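Local coordinates for protein glycerophosphoryl diester phosphodiesterase (Agrobacterium tumefaciens str. C58, PDB 3KS6) that belongs to the glycerophosphoryl diester phosphodiesterase family, folds as a TIM barrel and holds a magnesium ion, at residues F140-A143 with S144-E147; D146-W149 with K150-R154; E116-V119 with A120-A124. All blocks are in the same frame, centred on the assembly; numbering follows the deposited sequence. Where two conformers were deposited one is given.

All three contacts are local, made between neighbouring turns of two outer helices of the barrel. Contacts 1 and 2 follow each other along helix 142-151, sharing Asp146 and Glu147: the first lies at its partly buried N-terminal end, the second at its exposed C-terminal end, where the backbone bonds weaken and a water joins in. Contact 3 opens the preceding helix, 118-128, and is the most apolar, with a phenylalanine packed by valine and leucine methyls; contact 1 instead brings a carboxylate beside a carbonyl, and contact 2 a lysine beside a tryptophan. Contact 3 meets contact 2 directly, as Ile123 packs on Ala151 and Val119 on Leu148; Val119 also meets Glu147, which contacts 1 and 2 share.

Contact 1: residues F140-A143 with S144-E147; sequences FLLA and SMDE
Leu142 and Asp146 meet one turn apart at the start of helix 142-151, where the carbonyl of Leu142 accepts the aspartate's N-H while the carboxylate lies alongside without bonding to it. Asp146 N gives its hydrogen to Leu142 O at 2.8 Å, and the side chain then folds back along the same carbonyl. Its CB rests 3.5 Å from Leu142 O and almost as near Ala143 O. Because CG stands beside the backbone N and anti to the carbonyl carbon (chi1 -70°), the carboxylate carbon comes to 3.3 Å from Leu142 O. At the tip, OD1 lies 3.4 Å from Leu142 O; as both are acceptors, no bond joins them, and OD1 turns instead to ND1 of His180, with which it is hydrogen-bonded.

Leu141 occupies the N-cap position. Its carbonyl accepts Met145 N. In the conformer modelled here, the selenomethionine chain bends away beyond CG toward Trp158 and Ser139 on the adjoining strands, a fitting place for a long, flexible apolar residue. On another flank, Ser144 OG approaches Leu141 CB at 3.9 Å; the small serine suits a buried position against Ser139 and Ile106. Glu147 N completes the series by bonding to Ala143 O.

The first turn is thus held by the main chain, not by a side-chain cap from Leu141. For the aspartate, the bond to His180 probably offsets the unfavourable approach of two oxygens.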
loop_
_atom_site.group_PDB
_atom_site.type_symbol
_atom_site.label_atom_id
_atom_site.label_comp_id
_atom_site.label_asym_id
_atom_site.label_seq_id
_atom_site.Cartn_x
_atom_site.Cartn_y
_atom_site.Cartn_z
ATOM N N PHE A 140 8.709 0.145 3.167
ATOM C CA PHE A 140 9.769 1.161 3.281
ATOM C C PHE A 140 11.102 0.537 3.711
ATOM O O PHE A 140 12.137 1.188 3.583
ATOM C CB PHE A 140 9.400 2.212 4.317
ATOM C CG PHE A 140 8.405 3.222 3.841
ATOM C CD1 PHE A 140 7.038 2.992 3.958
ATOM C CD2 PHE A 140 8.822 4.405 3.251
ATOM C CE1 PHE A 140 6.120 3.930 3.539
ATOM C CE2 PHE A 140 7.880 5.340 2.814
ATOM C CZ PHE A 140 6.548 5.095 2.977
ATOM N N LEU A 141 11.061 -0.685 4.262
ATOM C CA LEU A 141 12.224 -1.331 4.864
ATOM C C LEU A 141 12.929 -2.283 3.917
ATOM O O LEU A 141 12.363 -3.266 3.438
ATOM C CB LEU A 141 11.866 -2.064 6.148
ATOM C CG LEU A 141 11.806 -1.261 7.458
ATOM C CD1 LEU A 141 10.776 -0.180 7.374
ATOM C CD2 LEU A 141 11.512 -2.141 8.684
ATOM N N LEU A 142 14.193 -1.996 3.655
ATOM C CA LEU A 142 15.012 -2.861 2.817
ATOM C C LEU A 142 15.176 -4.257 3.412
ATOM O O LEU A 142 15.284 -5.236 2.670
ATOM C CB LEU A 142 16.403 -2.271 2.566
ATOM C CG LEU A 142 16.483 -1.162 1.549
ATOM C CD1 LEU A 142 17.984 -0.760 1.431
ATOM C CD2 LEU A 142 15.905 -1.588 0.196
ATOM N N ALA A 143 15.213 -4.375 4.734
ATOM C CA ALA A 143 15.292 -5.704 5.345
ATOM C C ALA A 143 14.119 -6.543 4.890
ATOM O O ALA A 143 14.270 -7.726 4.614
ATOM C CB ALA A 143 15.273 -5.618 6.922
ATOM N N SER A 144 12.939 -5.915 4.877
ATOM C CA SER A 144 11.707 -6.576 4.475
ATOM C C SER A 144 11.693 -6.818 2.954
ATOM O O SER A 144 11.189 -7.831 2.505
ATOM C CB SER A 144 10.476 -5.779 4.933
ATOM O OG SER A 144 10.427 -5.651 6.344
HETATM N N MSE A 145 12.284 -5.920 2.180
HETATM C CA MSE A 145 12.405 -6.136 0.738
HETATM C C MSE A 145 13.298 -7.342 0.459
HETATM O O MSE A 145 13.044 -8.135 -0.456
HETATM C CB MSE A 145 12.995 -4.897 0.074
HETATM C CG MSE A 145 12.150 -3.634 0.233
HETATM SE SE MSE A 145 10.403 -3.720 -0.643
HETATM C CE MSE A 145 9.386 -4.787 0.377
ATOM N N ASP A 146 14.364 -7.466 1.243
ATOM C CA ASP A 146 15.262 -8.606 1.117
ATOM C C ASP A 146 14.570 -9.920 1.460
ATOM O O ASP A 146 14.762 -10.930 0.793
ATOM C CB ASP A 146 16.551 -8.388 1.954
ATOM C CG ASP A 146 17.444 -7.310 1.380
ATOM O OD1 ASP A 146 17.149 -6.802 0.266
ATOM O OD2 ASP A 146 18.469 -6.966 2.039
ATOM N N GLU A 147 13.758 -9.909 2.498
ATOM C CA GLU A 147 12.971 -11.098 2.853
ATOM C C GLU A 147 11.996 -11.530 1.792
ATOM O O GLU A 147 11.881 -12.732 1.459
ATOM C CB GLU A 147 12.190 -10.854 4.121
ATOM C CG GLU A 147 12.929 -11.234 5.341
ATOM C CD GLU A 147 12.006 -11.302 6.549
ATOM O OE1 GLU A 147 11.518 -10.249 6.976
ATOM O OE2 GLU A 147 11.771 -12.413 7.053
#

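Contact 2: residues D146-W149 with K150-R154; sequences DELW and KATTR
Helix 142-151 runs out here: Ala151 N bonds to Glu147 O at 3.0 Å and weakly to Leu148 O, Thr152 N bonds to Leu148 O at 2.9 Å, and Lys150 N is divided between Asp146 O and Glu147 O, both bonds weak. Trp149 and Lys150 carry the side-chain contact. With CG anti to its own backbone N (chi1 174°), the indole swings outward, and the aliphatic part of the lysine passes it obliquely, CG lying 3.5 Å from Trp149 CE3. The lysine bends only at its last torsion, which brings NZ to 3.7 Å from Trp149 CZ3. The broad ring finds cover on Arg156 and Ser181, while the long chain of the lysine suits an exposed flank, where the ammonium can probably stay hydrated.

On the inner side, Thr152 CG2 lies 3.4 Å from Leu148 O, next to the buried leucine packed on Phe137. Thr152 has left helical angles, and its OG1 accepts Arg154 N at 3.1 Å in a nearly straight bond (168°), an ST turn.

Carbonyls at a helix end lack the next turn's donors; here a water bridges Trp149 O and Thr152 O, donating to both, and the ST turn probably helps shape the bend from which the chain goes on to strand 156-160.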
loop_
_atom_site.group_PDB
_atom_site.type_symbol
_atom_site.label_atom_id
_atom_site.label_comp_id
_atom_site.label_asym_id
_atom_site.label_seq_id
_atom_site.Cartn_x
_atom_site.Cartn_y
_atom_site.Cartn_z
ATOM N N ASP A 146 14.364 -7.466 1.243
ATOM C CA ASP A 146 15.262 -8.606 1.117
ATOM C C ASP A 146 14.570 -9.920 1.460
ATOM O O ASP A 146 14.762 -10.930 0.793
ATOM C CB ASP A 146 16.551 -8.388 1.954
ATOM C CG ASP A 146 17.444 -7.310 1.380
ATOM O OD1 ASP A 146 17.149 -6.802 0.266
ATOM O OD2 ASP A 146 18.469 -6.966 2.039
ATOM N N GLU A 147 13.758 -9.909 2.498
ATOM C CA GLU A 147 12.971 -11.098 2.853
ATOM C C GLU A 147 11.996 -11.530 1.792
ATOM O O GLU A 147 11.881 -12.732 1.459
ATOM C CB GLU A 147 12.190 -10.854 4.121
ATOM C CG GLU A 147 12.929 -11.234 5.341
ATOM C CD GLU A 147 12.006 -11.302 6.549
ATOM O OE1 GLU A 147 11.518 -10.249 6.976
ATOM O OE2 GLU A 147 11.771 -12.413 7.053
ATOM N N LEU A 148 11.285 -10.550 1.251
ATOM C CA LEU A 148 10.348 -10.823 0.165
ATOM C C LEU A 148 11.064 -11.383 -1.062
ATOM O O LEU A 148 10.567 -12.297 -1.720
ATOM C CB LEU A 148 9.567 -9.561 -0.172
ATOM C CG LEU A 148 8.538 -9.065 0.830
ATOM C CD1 LEU A 148 8.152 -7.618 0.498
ATOM C CD2 LEU A 148 7.280 -9.953 0.832
ATOM N N TRP A 149 12.238 -10.855 -1.377
ATOM C CA TRP A 149 12.989 -11.315 -2.548
ATOM C C TRP A 149 13.267 -12.827 -2.444
ATOM O O TRP A 149 13.172 -13.565 -3.421
ATOM C CB TRP A 149 14.279 -10.525 -2.677
ATOM C CG TRP A 149 15.197 -10.997 -3.739
ATOM C CD1 TRP A 149 15.117 -10.772 -5.090
ATOM C CD2 TRP A 149 16.334 -11.819 -3.533
ATOM N NE1 TRP A 149 16.148 -11.397 -5.727
ATOM C CE2 TRP A 149 16.910 -12.056 -4.793
ATOM C CE3 TRP A 149 16.919 -12.398 -2.389
ATOM C CZ2 TRP A 149 18.066 -12.842 -4.947
ATOM C CZ3 TRP A 149 18.068 -13.175 -2.534
ATOM C CH2 TRP A 149 18.629 -13.391 -3.807
ATOM N N LYS A 150 13.565 -13.290 -1.250
ATOM C CA LYS A 150 13.872 -14.702 -1.056
ATOM C C LYS A 150 12.620 -15.544 -1.028
ATOM O O LYS A 150 12.646 -16.695 -1.454
ATOM C CB LYS A 150 14.623 -14.918 0.266
ATOM C CG LYS A 150 16.042 -14.344 0.324
ATOM C CD LYS A 150 16.829 -14.952 1.505
ATOM C CE LYS A 150 18.355 -14.717 1.374
ATOM N NZ LYS A 150 18.986 -15.480 0.232
ATOM N N ALA A 151 11.534 -14.975 -0.501
ATOM C CA ALA A 151 10.297 -15.703 -0.233
ATOM C C ALA A 151 9.273 -15.795 -1.356
ATOM O O ALA A 151 8.433 -16.698 -1.335
ATOM C CB ALA A 151 9.602 -15.094 0.984
ATOM N N THR A 152 9.264 -14.853 -2.291
ATOM C CA THR A 152 8.201 -14.827 -3.295
ATOM C C THR A 152 8.713 -14.282 -4.595
ATOM O O THR A 152 9.658 -13.490 -4.611
ATOM C CB THR A 152 6.957 -14.001 -2.814
ATOM O OG1 THR A 152 5.894 -14.136 -3.762
ATOM C CG2 THR A 152 7.264 -12.501 -2.624
ATOM N N THR A 153 8.109 -14.764 -5.677
ATOM C CA THR A 153 8.392 -14.287 -7.003
ATOM C C THR A 153 7.414 -13.182 -7.391
ATOM O O THR A 153 7.516 -12.649 -8.490
ATOM C CB THR A 153 8.260 -15.428 -8.021
ATOM O OG1 THR A 153 6.971 -16.029 -7.849
ATOM C CG2 THR A 153 9.331 -16.457 -7.756
ATOM N N ARG A 154 6.472 -12.835 -6.500
ATOM C CA ARG A 154 5.540 -11.738 -6.764
ATOM C C ARG A 154 6.258 -10.403 -6.903
ATOM O O ARG A 154 7.340 -10.236 -6.374
ATOM C CB ARG A 154 4.455 -11.645 -5.673
ATOM C CG ARG A 154 3.533 -12.903 -5.563
ATOM C CD ARG A 154 2.851 -13.203 -6.900
ATOM N NE ARG A 154 2.117 -12.039 -7.372
ATOM C CZ ARG A 154 1.735 -11.810 -8.632
ATOM N NH1 ARG A 154 1.990 -12.664 -9.604
ATOM N NH2 ARG A 154 1.097 -10.693 -8.920
HETATM O O HOH W 1 12.216 -13.015 -5.709
#

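Contact 3: residues E116-V119 with A120-A124; sequences EGFV and ALVIA
Phe118 O accepts a hydrogen bond from Val122 N at 2.9 Å, nearly straight (N-H...O 163°). The same oxygen has Val122 CG2 beside it at 3.4 Å, so the valine that bonds through its backbone also packs against the residue that receives it. The same methyl also packs on the phenyl ring. Phe118 has its CG anti to the backbone N (chi1 -171°), which sends the ring out from the helix, leaning far enough toward the next turn for Val122 to reach its face; Val122 CG2 then sits over that face, 3.6 Å from the ring centroid and 17° off its normal, a CH-pi contact displaced slightly toward the rim. Leu121 comes from another direction: its CD2 meets the ring edge, near the ring plane, at 3.8 Å from Phe118 CD1. A flat ring suits this buried place, since it offers a face to one methyl and an edge to another, and it lies against Leu38 and Pro40.

One residue on, Val119 and Ile123 run side by side. Val119 CG1 lies 3.7 Å from Ile123 CD1, while Ile123 N bonds to Val119 O at 3.0 Å. Branched apolar chains are apt here because this flank faces helix 142-151. At the N-cap position, Gly117 takes a positive phi, readily adopted without a side chain, and its carbonyl accepts Leu121 N.

Linking the parallel strands 101-106 and 135-139, this helix is the crossover of a beta-alpha-beta unit of the TIM barrel. Phe118, Val119 and Val122 pack on strands 33-40 and 101-106, and strand 101-106 carries Glu105, a magnesium ligand together with Glu35 and Asp37.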
loop_
_atom_site.group_PDB
_atom_site.type_symbol
_atom_site.label_atom_id
_atom_site.label_comp_id
_atom_site.label_asym_id
_atom_site.label_seq_id
_atom_site.Cartn_x
_atom_site.Cartn_y
_atom_site.Cartn_z
ATOM N N GLU A 116 9.653 -10.537 13.159
ATOM C CA GLU A 116 10.313 -11.783 12.797
ATOM C C GLU A 116 9.299 -12.806 12.303
ATOM O O GLU A 116 8.273 -13.029 12.934
ATOM C CB GLU A 116 11.120 -12.349 13.984
ATOM C CG GLU A 116 11.822 -13.697 13.722
ATOM C CD GLU A 116 10.934 -14.925 13.935
ATOM O OE1 GLU A 116 10.253 -15.013 14.977
ATOM O OE2 GLU A 116 10.956 -15.830 13.070
ATOM N N GLY A 117 9.615 -13.440 11.176
ATOM C CA GLY A 117 8.761 -14.482 10.569
ATOM C C GLY A 117 7.454 -14.060 9.919
ATOM O O GLY A 117 6.708 -14.899 9.417
ATOM N N PHE A 118 7.191 -12.762 9.866
ATOM C CA PHE A 118 5.912 -12.279 9.430
ATOM C C PHE A 118 5.726 -12.362 7.918
ATOM O O PHE A 118 4.632 -12.633 7.465
ATOM C CB PHE A 118 5.697 -10.853 9.937
ATOM C CG PHE A 118 4.297 -10.326 9.722
ATOM C CD1 PHE A 118 3.182 -11.012 10.227
ATOM C CD2 PHE A 118 4.089 -9.112 9.047
ATOM C CE1 PHE A 118 1.899 -10.512 10.022
ATOM C CE2 PHE A 118 2.819 -8.620 8.864
ATOM C CZ PHE A 118 1.737 -9.309 9.344
ATOM N N VAL A 119 6.778 -12.101 7.145
ATOM C CA VAL A 119 6.660 -12.213 5.704
ATOM C C VAL A 119 6.185 -13.637 5.348
ATOM O O VAL A 119 5.241 -13.810 4.579
ATOM C CB VAL A 119 7.991 -11.836 5.000
ATOM C CG1 VAL A 119 8.022 -12.397 3.556
ATOM C CG2 VAL A 119 8.198 -10.301 5.099
ATOM N N ALA A 120 6.763 -14.651 6.006
ATOM C CA ALA A 120 6.329 -16.045 5.789
ATOM C C ALA A 120 4.840 -16.241 6.126
ATOM O O ALA A 120 4.112 -16.897 5.369
ATOM C CB ALA A 120 7.206 -17.028 6.604
ATOM N N LEU A 121 4.397 -15.687 7.260
ATOM C CA LEU A 121 2.985 -15.775 7.681
ATOM C C LEU A 121 2.040 -15.137 6.673
ATOM O O LEU A 121 0.929 -15.639 6.401
ATOM C CB LEU A 121 2.737 -15.006 8.979
ATOM C CG LEU A 121 2.433 -15.580 10.346
ATOM C CD1 LEU A 121 3.745 -16.091 10.974
ATOM C CD2 LEU A 121 1.748 -14.426 11.199
ATOM N N VAL A 122 2.439 -13.964 6.205
ATOM C CA VAL A 122 1.604 -13.238 5.251
ATOM C C VAL A 122 1.478 -14.016 3.935
ATOM O O VAL A 122 0.368 -14.174 3.409
ATOM C CB VAL A 122 2.100 -11.768 5.016
ATOM C CG1 VAL A 122 1.350 -11.141 3.784
ATOM C CG2 VAL A 122 1.958 -10.903 6.286
ATOM N N ILE A 123 2.599 -14.495 3.410
ATOM C CA ILE A 123 2.606 -15.248 2.149
ATOM C C ILE A 123 1.722 -16.509 2.310
ATOM O O ILE A 123 0.898 -16.806 1.467
ATOM C CB ILE A 123 4.042 -15.601 1.696
ATOM C CG1 ILE A 123 4.784 -14.332 1.237
ATOM C CG2 ILE A 123 4.016 -16.664 0.580
ATOM C CD1 ILE A 123 6.263 -14.518 1.103
ATOM N N ALA A 124 1.841 -17.192 3.454
ATOM C CA ALA A 124 1.002 -18.375 3.739
ATOM C C ALA A 124 -0.473 -18.046 3.810
ATOM O O ALA A 124 -1.311 -18.771 3.299
ATOM C CB ALA A 124 1.464 -19.046 5.050
#